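COG1633: Uncharacterized conserved protein (Magnetospirillum magnetotacticum, PDB 2OH3) binds zinc here and is a rubrerythrin-like member of the ferritin-like superfamily, probably carrying a carboxylate-rich metal site in a four-helix bundle. Local coordinates at the interface of chains A and B. Coordinates in Å, arbitrary orientation; residue numbers count along the deposited sequence, not the author numbering. Chains: chain A/B, COG1633: Uncharacterized conserved protein.

The interface of chains A and B. Residues chain A 19, 22-23, 75-76; chain B 71, 75, 78.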
ATOM      1  N   GLU A  19       6.101   5.187  -6.073  1.00 39.36           N
ATOM      2  CA  GLU A  19       4.960   5.264  -5.194  1.00 38.24           C
ATOM      3  C   GLU A  19       4.379   6.680  -5.206  1.00 37.87           C
ATOM      4  O   GLU A  19       3.200   6.825  -5.409  1.00 38.31           O
ATOM      5  CB  GLU A  19       5.322   4.804  -3.770  1.00 37.27           C
ATOM      6  CG  GLU A  19       4.220   5.041  -2.744  1.00 35.66           C
ATOM      7  CD  GLU A  19       3.068   4.030  -2.796  1.00 35.38           C
ATOM      8  OE1 GLU A  19       2.991   3.205  -3.719  1.00 37.75           O
ATOM      9  OE2 GLU A  19       2.220   4.022  -1.865  1.00 37.25           O
ATOM     10  N   GLU A  22       2.283   7.561  -8.381  1.00 37.94           N
ATOM     11  CA  GLU A  22       0.984   6.915  -8.380  1.00 38.75           C
ATOM     12  C   GLU A  22       0.015   7.527  -7.398  1.00 37.32           C
ATOM     13  O   GLU A  22      -1.160   7.656  -7.698  1.00 37.39           O
ATOM     14  CB  GLU A  22       1.096   5.439  -7.977  1.00 40.41           C
ATOM     15  CG  GLU A  22       1.653   4.562  -9.043  1.00 44.91           C
ATOM     16  CD  GLU A  22       1.949   3.164  -8.521  1.00 52.23           C
ATOM     17  OE1 GLU A  22       1.274   2.735  -7.527  1.00 54.29           O
ATOM     18  OE2 GLU A  22       2.842   2.514  -9.140  1.00 54.83           O
ATOM     19  N   ARG A  23       0.488   7.833  -6.206  1.00 35.98           N
ATOM     20  CA  ARG A  23      -0.402   8.330  -5.149  1.00 36.33           C
ATOM     21  C   ARG A  23      -0.901   9.751  -5.432  1.00 36.10           C
ATOM     22  O   ARG A  23      -2.051  10.095  -5.147  1.00 35.71           O
ATOM     23  CB  ARG A  23       0.300   8.344  -3.812  1.00 37.41           C
ATOM     24  CG  ARG A  23       0.714   6.974  -3.226  1.00 39.73           C
ATOM     25  CD  ARG A  23      -0.415   6.150  -2.699  1.00 41.30           C
ATOM     26  NE  ARG A  23      -1.293   5.662  -3.747  1.00 42.30           N
ATOM     27  CZ  ARG A  23      -0.977   4.812  -4.719  1.00 45.34           C
ATOM     28  NH1 ARG A  23       0.216   4.267  -4.830  1.00 47.75           N
ATOM     29  NH2 ARG A  23      -1.899   4.482  -5.604  1.00 49.49           N
ATOM     30  N   ARG A  75       5.819   1.988   0.503  1.00 34.32           N
ATOM     31  CA  ARG A  75       4.424   2.427   0.320  1.00 33.40           C
ATOM     32  C   ARG A  75       4.033   3.561   1.278  1.00 35.01           C
ATOM     33  O   ARG A  75       4.399   3.562   2.446  1.00 34.55           O
ATOM     34  CB  ARG A  75       3.450   1.285   0.504  1.00 32.52           C
ATOM     35  CG  ARG A  75       3.329   0.369  -0.666  1.00 30.61           C
ATOM     36  CD  ARG A  75       2.270  -0.638  -0.393  1.00 31.67           C
ATOM     37  NE  ARG A  75       1.936  -1.378  -1.601  1.00 29.90           N
ATOM     38  CZ  ARG A  75       0.929  -2.219  -1.692  1.00 26.76           C
ATOM     39  NH1 ARG A  75       0.227  -2.517  -0.630  1.00 26.95           N
ATOM     40  NH2 ARG A  75       0.684  -2.839  -2.833  1.00 28.90           N
ATOM     41  N   TRP A  76       3.238   4.505   0.792  1.00 35.55           N
ATOM     42  CA  TRP A  76       2.540   5.422   1.691  1.00 36.55           C
ATOM     43  C   TRP A  76       1.705   4.670   2.709  1.00 37.78           C
ATOM     44  O   TRP A  76       1.168   3.579   2.428  1.00 38.27           O
ATOM     45  CB  TRP A  76       1.655   6.380   0.893  1.00 36.33           C
ATOM     46  CG  TRP A  76       2.412   7.408   0.126  1.00 34.33           C
ATOM     47  CD1 TRP A  76       3.720   7.341  -0.318  1.00 37.36           C
ATOM     48  CD2 TRP A  76       1.898   8.650  -0.362  1.00 36.18           C
ATOM     49  NE1 TRP A  76       4.040   8.485  -1.020  1.00 36.60           N
ATOM     50  CE2 TRP A  76       2.935   9.290  -1.078  1.00 36.73           C
ATOM     51  CE3 TRP A  76       0.665   9.290  -0.250  1.00 37.36           C
ATOM     52  CZ2 TRP A  76       2.786  10.542  -1.646  1.00 38.08           C
ATOM     53  CZ3 TRP A  76       0.514  10.543  -0.820  1.00 36.40           C
ATOM     54  CH2 TRP A  76       1.574  11.152  -1.510  1.00 36.55           C
TER
ATOM     55  N   SER B  71      -6.163   3.107  -4.461  1.00 36.83           N
ATOM     56  CA  SER B  71      -5.329   2.204  -3.684  1.00 36.62           C
ATOM     57  C   SER B  71      -5.895   1.847  -2.312  1.00 37.51           C
ATOM     58  O   SER B  71      -5.791   0.695  -1.898  1.00 37.18           O
ATOM     59  CB  SER B  71      -3.925   2.779  -3.534  1.00 36.54           C
ATOM     60  OG  SER B  71      -3.956   4.109  -3.052  1.00 32.34           O
ATOM     61  N   ARG B  75      -5.706  -2.114  -1.019  1.00 34.32           N
ATOM     62  CA  ARG B  75      -4.402  -2.451  -0.420  1.00 33.40           C
ATOM     63  C   ARG B  75      -4.534  -3.003   1.006  1.00 35.01           C
ATOM     64  O   ARG B  75      -5.329  -2.523   1.803  1.00 34.55           O
ATOM     65  CB  ARG B  75      -3.474  -1.257  -0.391  1.00 32.52           C
ATOM     66  CG  ARG B  75      -2.813  -0.944  -1.690  1.00 30.61           C
ATOM     67  CD  ARG B  75      -1.856   0.176  -1.496  1.00 31.67           C
ATOM     68  NE  ARG B  75      -1.002   0.336  -2.663  1.00 29.90           N
ATOM     69  CZ  ARG B  75       0.035   1.143  -2.709  1.00 26.76           C
ATOM     70  NH1 ARG B  75       0.285   1.946  -1.707  1.00 26.95           N
ATOM     71  NH2 ARG B  75       0.770   1.216  -3.806  1.00 28.90           N
ATOM     72  N   THR B  78      -1.012  -0.975   6.196  1.00 44.50           N
ATOM     73  CA  THR B  78       0.429  -1.029   6.461  1.00 46.10           C
ATOM     74  C   THR B  78       0.577  -1.627   7.875  1.00 46.96           C
ATOM     75  O   THR B  78      -0.244  -1.352   8.750  1.00 47.03           O
ATOM     76  CB  THR B  78       1.146   0.365   6.325  1.00 46.70           C
ATOM     77  OG1 THR B  78       0.625   1.279   7.284  1.00 46.60           O
ATOM     78  CG2 THR B  78       0.983   0.960   4.893  1.00 47.60           C
TER
HETATM   79  O   HOH W   1      -0.811   2.113   0.840  1.00 34.42           O
HETATM   80  O   HOH W   2       0.409  -0.076  -6.332  1.00 43.35           O
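Helix 6-33 of chain A, together with the loop residues A:Arg75 and A:Trp76, meets the 3-10 helix 71-73 of chain B and the loop that follows it, with B:Arg75 reaching across to A:Glu19. Two hydrogen bonds make an end-on, bidentate salt bridge: NH2 of B:Arg75 to OE1 of A:Glu19 at 3.0 Å, and NH1 to OE2 at 2.8 Å. Both are nearly straight and use syn lone pairs, with carboxylate and guanidinium almost coplanar (9° apart). CG of A:Glu19 swings away from its backbone nitrogen (chi1 172°), and a bend at chi2 brings the carboxylate round to B:Arg75. Its OE2 takes a second bond, from the backbone N of A:Trp76 at 2.9 Å, coming from above the carboxylate plane and tying helix to loop.

A:Arg75 and B:Arg75, equivalent by the two-fold, arrive extended from opposite directions and stack, NE of each over the centre of the other's guanidinium, CZ to CZ 3.6 Å. The carboxylate of A:Glu19 would offset the like charges on one side, its twin on the other. Over the opposite face of B:Arg75 lies the guanidinium of A:Arg23, inclined and offset toward the rim; its NH1 bonds OE1 of A:Glu22 at 3.3 Å. OG of B:Ser71 sits over the face of the A:Arg23 guanidinium, 3.2 Å from NE, at best a weak, strongly bent hydrogen bond. Water 1 links NH1 of B:Arg75 to the carbonyl O of A:Trp76, and water 2 links NH2 to OE1 of A:Glu22.

The structure alone does not show whether this dimer forms in solution. The patch straddles its two-fold axis, which passes between the stacked arginines, where the loops after each chain's second long helix run between the two helical bundles.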